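GTP-binding protein (Thermus thermophilus, PDB 2DBY) binds GDP in a P-loop nucleotide-binding domain and is thought to be an ATPase that associates with the 70S ribosome and its large subunit. Local coordinates at residues V4-L9 / V71-I76; H105-F110 / V204-N209. All blocks are in the same frame, centred on the assembly; numbering follows the deposited sequence.

Interaction 1: V4-L9 / V71-I76; sequences VGIVGL and VEFVDI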
loop_
_atom_site.group_PDB
_atom_site.type_symbol
_atom_site.label_atom_id
_atom_site.label_comp_id
_atom_site.label_asym_id
_atom_site.label_seq_id
_atom_site.Cartn_x
_atom_site.Cartn_y
_atom_site.Cartn_z
ATOM N N VAL A 4 -1.923 4.838 1.687
ATOM C CA VAL A 4 -2.269 4.173 2.944
ATOM C C VAL A 4 -2.593 5.285 3.949
ATOM O O VAL A 4 -1.781 6.192 4.166
ATOM C CB VAL A 4 -1.093 3.359 3.495
ATOM C CG1 VAL A 4 -1.470 2.721 4.852
ATOM C CG2 VAL A 4 -0.677 2.291 2.470
ATOM N N GLY A 5 -3.774 5.213 4.547
ATOM C CA GLY A 5 -4.166 6.220 5.525
ATOM C C GLY A 5 -3.779 5.738 6.920
ATOM O O GLY A 5 -4.197 4.652 7.327
ATOM N N ILE A 6 -2.970 6.523 7.635
ATOM C CA ILE A 6 -2.535 6.166 8.981
ATOM C C ILE A 6 -3.483 6.768 10.001
ATOM O O ILE A 6 -3.684 7.995 10.033
ATOM C CB ILE A 6 -1.092 6.670 9.272
ATOM C CG1 ILE A 6 -0.140 6.080 8.216
ATOM C CG2 ILE A 6 -0.665 6.243 10.712
ATOM C CD1 ILE A 6 1.324 6.321 8.493
ATOM N N VAL A 7 -4.072 5.910 10.841
ATOM C CA VAL A 7 -5.008 6.393 11.845
ATOM C C VAL A 7 -4.546 6.032 13.234
ATOM O O VAL A 7 -3.726 5.130 13.411
ATOM C CB VAL A 7 -6.439 5.823 11.627
ATOM C CG1 VAL A 7 -6.880 6.071 10.202
ATOM C CG2 VAL A 7 -6.481 4.372 11.935
ATOM N N GLY A 8 -5.043 6.762 14.227
ATOM C CA GLY A 8 -4.651 6.439 15.586
ATOM C C GLY A 8 -5.469 7.229 16.585
ATOM O O GLY A 8 -5.808 8.384 16.322
ATOM N N LEU A 9 -5.812 6.616 17.710
ATOM C CA LEU A 9 -6.548 7.361 18.720
ATOM C C LEU A 9 -5.452 8.147 19.455
ATOM O O LEU A 9 -4.272 8.031 19.127
ATOM C CB LEU A 9 -7.300 6.397 19.642
ATOM C CG LEU A 9 -8.373 5.544 18.937
ATOM C CD1 LEU A 9 -9.252 4.852 19.972
ATOM C CD2 LEU A 9 -9.209 6.412 18.013
ATOM N N VAL A 71 5.947 4.694 -1.645
ATOM C CA VAL A 71 4.605 4.367 -1.164
ATOM C C VAL A 71 4.090 5.613 -0.442
ATOM O O VAL A 71 4.780 6.162 0.422
ATOM C CB VAL A 71 4.625 3.195 -0.165
ATOM C CG1 VAL A 71 3.183 2.917 0.337
ATOM C CG2 VAL A 71 5.195 1.963 -0.825
ATOM N N GLU A 72 2.881 6.039 -0.794
ATOM C CA GLU A 72 2.280 7.244 -0.211
ATOM C C GLU A 72 1.455 6.947 1.047
ATOM O O GLU A 72 0.690 5.992 1.073
ATOM C CB GLU A 72 1.395 7.901 -1.272
ATOM C CG GLU A 72 0.740 9.216 -0.865
ATOM C CD GLU A 72 0.071 9.890 -2.049
ATOM O OE1 GLU A 72 0.784 10.400 -2.927
ATOM O OE2 GLU A 72 -1.166 9.899 -2.110
ATOM N N PHE A 73 1.623 7.790 2.070
ATOM C CA PHE A 73 0.931 7.643 3.344
ATOM C C PHE A 73 0.233 8.952 3.670
ATOM O O PHE A 73 0.795 10.027 3.420
ATOM C CB PHE A 73 1.933 7.328 4.463
ATOM C CG PHE A 73 2.464 5.925 4.416
ATOM C CD1 PHE A 73 3.651 5.633 3.739
ATOM C CD2 PHE A 73 1.754 4.886 5.012
ATOM C CE1 PHE A 73 4.119 4.315 3.657
ATOM C CE2 PHE A 73 2.209 3.568 4.939
ATOM C CZ PHE A 73 3.390 3.278 4.260
ATOM N N VAL A 74 -0.968 8.859 4.235
ATOM C CA VAL A 74 -1.725 10.046 4.599
ATOM C C VAL A 74 -1.995 10.048 6.100
ATOM O O VAL A 74 -2.400 9.016 6.656
ATOM C CB VAL A 74 -3.074 10.045 3.873
ATOM C CG1 VAL A 74 -3.875 11.303 4.243
ATOM C CG2 VAL A 74 -2.852 9.941 2.382
ATOM N N ASP A 75 -1.763 11.179 6.768
ATOM C CA ASP A 75 -2.049 11.262 8.190
ATOM C C ASP A 75 -3.534 11.569 8.205
ATOM O O ASP A 75 -3.926 12.705 7.899
ATOM C CB ASP A 75 -1.304 12.430 8.855
ATOM C CG ASP A 75 -1.580 12.528 10.359
ATOM O OD1 ASP A 75 -2.438 11.776 10.873
ATOM O OD2 ASP A 75 -0.932 13.365 11.034
ATOM N N ILE A 76 -4.343 10.573 8.580
ATOM C CA ILE A 76 -5.791 10.744 8.576
ATOM C C ILE A 76 -6.175 11.585 9.748
ATOM O O ILE A 76 -5.946 11.231 10.910
ATOM C CB ILE A 76 -6.537 9.419 8.651
ATOM C CG1 ILE A 76 -6.286 8.596 7.374
ATOM C CG2 ILE A 76 -8.045 9.697 8.849
ATOM C CD1 ILE A 76 -6.917 9.149 6.115
HETATM O O HOH W 1 -6.602 8.919 13.191
#
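The parallel strand pair at the heart of the P-loop NTPase core is formed here: strand 3-7 runs into the phosphate-binding loop, and strand 66-75 ends at Asp75, the position expected for the aspartate of the G3 (Walker B) motif. Four backbone hydrogen bonds join them in parallel register, Val4 and Ile6 each donating and accepting. Val4 N reaches Glu72 O, Val74 N reaches Val4 O, and Ile76 N reaches Ile6 O; the shortest, Ile6 N to Val74 O at 2.7 Å, is nearly straight (168° at the hydrogen) and lies almost along the C=O axis.

On the face shared by Val4, Ile6 and Phe73, the Phe73 ring is the main apolar partner. Val4 lies beside it, its CB 3.6 Å from Phe73 CD2, and with CG1 anti to the backbone N (chi1 178°) that methyl also meets the CD2-CE2 bond. Ile6 crosses the ring obliquely, bringing CD1 to 3.8 Å from Phe73 CD2. An alanine in place of Val4 would lose both methyls and would probably leave the Phe73 ring less firmly held, although the backbone bonds need no side chain. Beyond Ile6, helix 14-25 covers this face through Phe18 and Leu21, and Asp75 OD1 forms a salt bridge with Lys14 NZ, a bond that probably helps position this GDP-binding lysine.

On the opposite face the absence of a side chain at Gly5 lets Ile76 CG1 come within 3.7 Å of Gly5 CA. Val7 points the same way as Ile76, and both pack against Phe93 of helix 91-98. Where the strands diverge, a water takes over: it accepts from Gly8 N at 2.9 Å and donates weakly to Ile76 O at 3.3 Å.

Interaction 2: H105-F110 / V204-N209; sequences HVLRCF and VIYVAN. With GDP (guanosine-5'-diphosphate), chain B; FMT (formic acid), chain C.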
loop_
_atom_site.group_PDB
_atom_site.type_symbol
_atom_site.label_atom_id
_atom_site.label_comp_id
_atom_site.label_asym_id
_atom_site.label_seq_id
_atom_site.Cartn_x
_atom_site.Cartn_y
_atom_site.Cartn_z
ATOM N N HIS A 105 -3.438 1.274 11.174
ATOM C CA HIS A 105 -3.880 1.764 12.476
ATOM C C HIS A 105 -2.769 1.564 13.486
ATOM O O HIS A 105 -2.369 0.432 13.763
ATOM C CB HIS A 105 -5.165 0.987 12.895
ATOM C CG HIS A 105 -5.840 1.519 14.132
ATOM N ND1 HIS A 105 -7.151 1.216 14.446
ATOM C CD2 HIS A 105 -5.401 2.347 15.115
ATOM C CE1 HIS A 105 -7.491 1.831 15.566
ATOM N NE2 HIS A 105 -6.446 2.523 15.997
ATOM N N VAL A 106 -2.280 2.670 14.046
ATOM C CA VAL A 106 -1.196 2.620 15.029
ATOM C C VAL A 106 -1.814 2.273 16.385
ATOM O O VAL A 106 -2.725 2.946 16.855
ATOM C CB VAL A 106 -0.481 3.981 15.128
ATOM C CG1 VAL A 106 0.656 3.916 16.168
ATOM C CG2 VAL A 106 0.060 4.372 13.730
ATOM N N LEU A 107 -1.294 1.221 17.001
ATOM C CA LEU A 107 -1.798 0.743 18.286
ATOM C C LEU A 107 -0.629 0.741 19.266
ATOM O O LEU A 107 0.448 0.203 18.964
ATOM C CB LEU A 107 -2.338 -0.679 18.090
ATOM C CG LEU A 107 -3.501 -0.821 17.110
ATOM C CD1 LEU A 107 -3.775 -2.322 16.872
ATOM C CD2 LEU A 107 -4.746 -0.145 17.716
ATOM N N ARG A 108 -0.829 1.349 20.435
ATOM C CA ARG A 108 0.243 1.409 21.414
ATOM C C ARG A 108 0.433 0.077 22.154
ATOM O O ARG A 108 -0.506 -0.441 22.789
ATOM C CB ARG A 108 -0.026 2.552 22.410
ATOM C CG ARG A 108 0.820 2.453 23.676
ATOM C CD ARG A 108 0.801 3.746 24.468
ATOM N NE ARG A 108 1.370 4.812 23.662
ATOM C CZ ARG A 108 1.903 5.926 24.148
ATOM N NH1 ARG A 108 1.947 6.132 25.459
ATOM N NH2 ARG A 108 2.391 6.837 23.317
ATOM N N CYS A 109 1.633 -0.486 22.052
ATOM C CA CYS A 109 1.946 -1.746 22.718
ATOM C C CYS A 109 3.099 -1.659 23.721
ATOM O O CYS A 109 3.817 -2.639 23.929
ATOM C CB CYS A 109 2.255 -2.854 21.705
ATOM S SG CYS A 109 0.837 -3.271 20.640
ATOM N N PHE A 110 3.297 -0.491 24.318
ATOM C CA PHE A 110 4.344 -0.320 25.342
ATOM C C PHE A 110 3.836 0.716 26.347
ATOM O O PHE A 110 2.957 1.509 26.025
ATOM C CB PHE A 110 5.638 0.190 24.716
ATOM C CG PHE A 110 5.515 1.561 24.148
ATOM C CD1 PHE A 110 5.537 2.678 24.983
ATOM C CD2 PHE A 110 5.258 1.737 22.797
ATOM C CE1 PHE A 110 5.293 3.946 24.481
ATOM C CE2 PHE A 110 5.011 3.001 22.280
ATOM C CZ PHE A 110 5.024 4.109 23.123
ATOM N N VAL A 204 -6.310 -3.624 5.791
ATOM C CA VAL A 204 -5.850 -2.976 7.021
ATOM C C VAL A 204 -4.536 -3.547 7.507
ATOM O O VAL A 204 -4.300 -4.769 7.382
ATOM C CB VAL A 204 -6.873 -3.168 8.174
ATOM C CG1 VAL A 204 -6.234 -2.727 9.512
ATOM C CG2 VAL A 204 -8.145 -2.366 7.915
ATOM N N ILE A 205 -3.676 -2.654 8.007
ATOM C CA ILE A 205 -2.402 -3.044 8.625
ATOM C C ILE A 205 -2.474 -2.547 10.071
ATOM O O ILE A 205 -2.782 -1.388 10.302
ATOM C CB ILE A 205 -1.203 -2.323 7.970
ATOM C CG1 ILE A 205 -1.087 -2.689 6.497
ATOM C CG2 ILE A 205 0.108 -2.680 8.734
ATOM C CD1 ILE A 205 -0.280 -1.639 5.717
ATOM N N TYR A 206 -2.238 -3.412 11.053
ATOM C CA TYR A 206 -2.226 -2.951 12.430
ATOM C C TYR A 206 -0.741 -2.676 12.663
ATOM O O TYR A 206 0.082 -3.572 12.468
ATOM C CB TYR A 206 -2.666 -4.057 13.386
ATOM C CG TYR A 206 -4.162 -4.270 13.495
ATOM C CD1 TYR A 206 -4.659 -5.446 14.047
ATOM C CD2 TYR A 206 -5.065 -3.308 13.082
ATOM C CE1 TYR A 206 -6.021 -5.661 14.186
ATOM C CE2 TYR A 206 -6.442 -3.501 13.215
ATOM C CZ TYR A 206 -6.908 -4.691 13.773
ATOM O OH TYR A 206 -8.259 -4.904 13.928
ATOM N N VAL A 207 -0.408 -1.450 13.061
ATOM C CA VAL A 207 0.992 -1.077 13.288
ATOM C C VAL A 207 1.196 -1.099 14.798
ATOM O O VAL A 207 0.739 -0.198 15.509
ATOM C CB VAL A 207 1.268 0.354 12.734
ATOM C CG1 VAL A 207 2.722 0.738 12.969
ATOM C CG2 VAL A 207 0.954 0.402 11.242
ATOM N N ALA A 208 1.840 -2.151 15.285
ATOM C CA ALA A 208 2.083 -2.285 16.729
ATOM C C ALA A 208 3.290 -1.442 17.104
ATOM O O ALA A 208 4.420 -1.781 16.739
ATOM C CB ALA A 208 2.333 -3.771 17.097
ATOM N N ASN A 209 3.047 -0.337 17.807
ATOM C CA ASN A 209 4.129 0.560 18.237
ATOM C C ASN A 209 4.684 0.003 19.542
ATOM O O ASN A 209 3.957 -0.126 20.529
ATOM C CB ASN A 209 3.594 1.976 18.449
ATOM C CG ASN A 209 4.704 2.991 18.641
ATOM O OD1 ASN A 209 5.879 2.717 18.344
ATOM N ND2 ASN A 209 4.349 4.163 19.122
HETATM P PB GDP B . -0.122 10.641 19.205
HETATM O O1B GDP B . -1.043 11.258 20.248
HETATM O O2B GDP B . -0.714 9.238 18.645
HETATM O O3B GDP B . 0.547 11.579 18.202
HETATM O O3A GDP B . 1.139 10.134 20.120
HETATM P PA GDP B . 2.624 10.749 20.267
HETATM O O1A GDP B . 3.303 10.741 18.966
HETATM O O2A GDP B . 2.544 12.253 20.832
HETATM O "O5'" GDP B . 3.456 9.820 21.293
HETATM C "C5'" GDP B . 2.839 9.866 22.585
HETATM C "C4'" GDP B . 3.922 9.608 23.663
HETATM O "O4'" GDP B . 4.568 8.283 23.507
HETATM C "C3'" GDP B . 5.092 10.583 23.635
HETATM O "O3'" GDP B . 5.667 11.274 24.743
HETATM C "C2'" GDP B . 6.082 9.891 22.662
HETATM O "O2'" GDP B . 7.406 10.345 23.029
HETATM C "C1'" GDP B . 6.015 8.466 23.192
HETATM N N9 GDP B . 6.395 7.441 22.177
HETATM C C8 GDP B . 5.915 7.333 20.886
HETATM N N7 GDP B . 6.454 6.311 20.280
HETATM C C5 GDP B . 7.315 5.694 21.133
HETATM C C6 GDP B . 8.172 4.546 21.041
HETATM O O6 GDP B . 8.224 3.908 20.015
HETATM N N1 GDP B . 8.933 4.185 22.136
HETATM C C2 GDP B . 8.867 4.921 23.305
HETATM N N2 GDP B . 9.630 4.542 24.380
HETATM N N3 GDP B . 8.071 5.995 23.407
HETATM C C4 GDP B . 7.290 6.411 22.361
HETATM C C FMT C . -8.829 -0.183 12.149
HETATM O O1 FMT C . -9.062 -0.677 13.249
HETATM O O2 FMT C . -9.583 -0.527 11.065
#
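Asn209, at the C-terminal end of strand 204-209, occupies the place of the G4 asparagine of GTPases and makes the broadest contact with strand 102-108. Its CB lies 3.6 Å from Leu107 O, alongside CG1 of Val106. The next atom, CG, is anti to the backbone N (chi1 -169°) and passes 3.7 Å from Phe110 CE2; the amide plane stands almost perpendicular to the Phe110 ring, at 87°. At the tip, ND2 comes 3.2 Å from GDP N7 and is hydrogen-bonded to Val12 O, while OD1 receives the N-H of Ala243. These two bonds fix the amide's rotation.

The backbone is paired in parallel by five hydrogen bonds, the last of which carries the pairing past the strand end: Cys109 N donates to Asn209 O over 2.8 Å. That same carbonyl oxygen lies at the edge of the Phe110 ring, 3.2 Å from CD2. Phe110 leans over the guanine with its CZ corner, CZ 3.3 Å from GDP C4, the two rings being tilted against each other, and Arg108 NH2 gives the ribose O4' a weak hydrogen bond. Deeper along the strands, Leu107 CD1 makes a CH-pi contact over one face of Tyr206, and His105 ND1 donates to a formic acid molecule, probably from the crystallisation liquor.

Asn209 OD1 faces GDP O6 at 3.1 Å, an oxygen toward an oxygen. Because the keto O6 of guanine offers no proton where adenine carries an amino group, this geometry would probably suit adenine better, consistent with the ATP binding predicted for the protein.

Interactions 1 and 2 are successive parts of the parallel region of one mixed sheet, in the strand order 66-75, 3-7, 102-108, 204-209, with centres 12 Å apart. They meet where 3-7 borders 102-108: Val7 O and Val106 N, 2.9 Å apart, make a probable hydrogen bond, Ile6 CG2 packs 3.6 Å from Val106 CG2, and Val7 CG2 lies 3.7 Å from His105 CG. Both contacts point their C-terminal ends at GDP but serve different parts of it. Segment 4-9 of interaction 1 runs into the phosphate-binding loop and touches GDP through Leu9, while the Asp75 side chain is about 8 Å from the nucleotide; interaction 2 touches base and ribose directly.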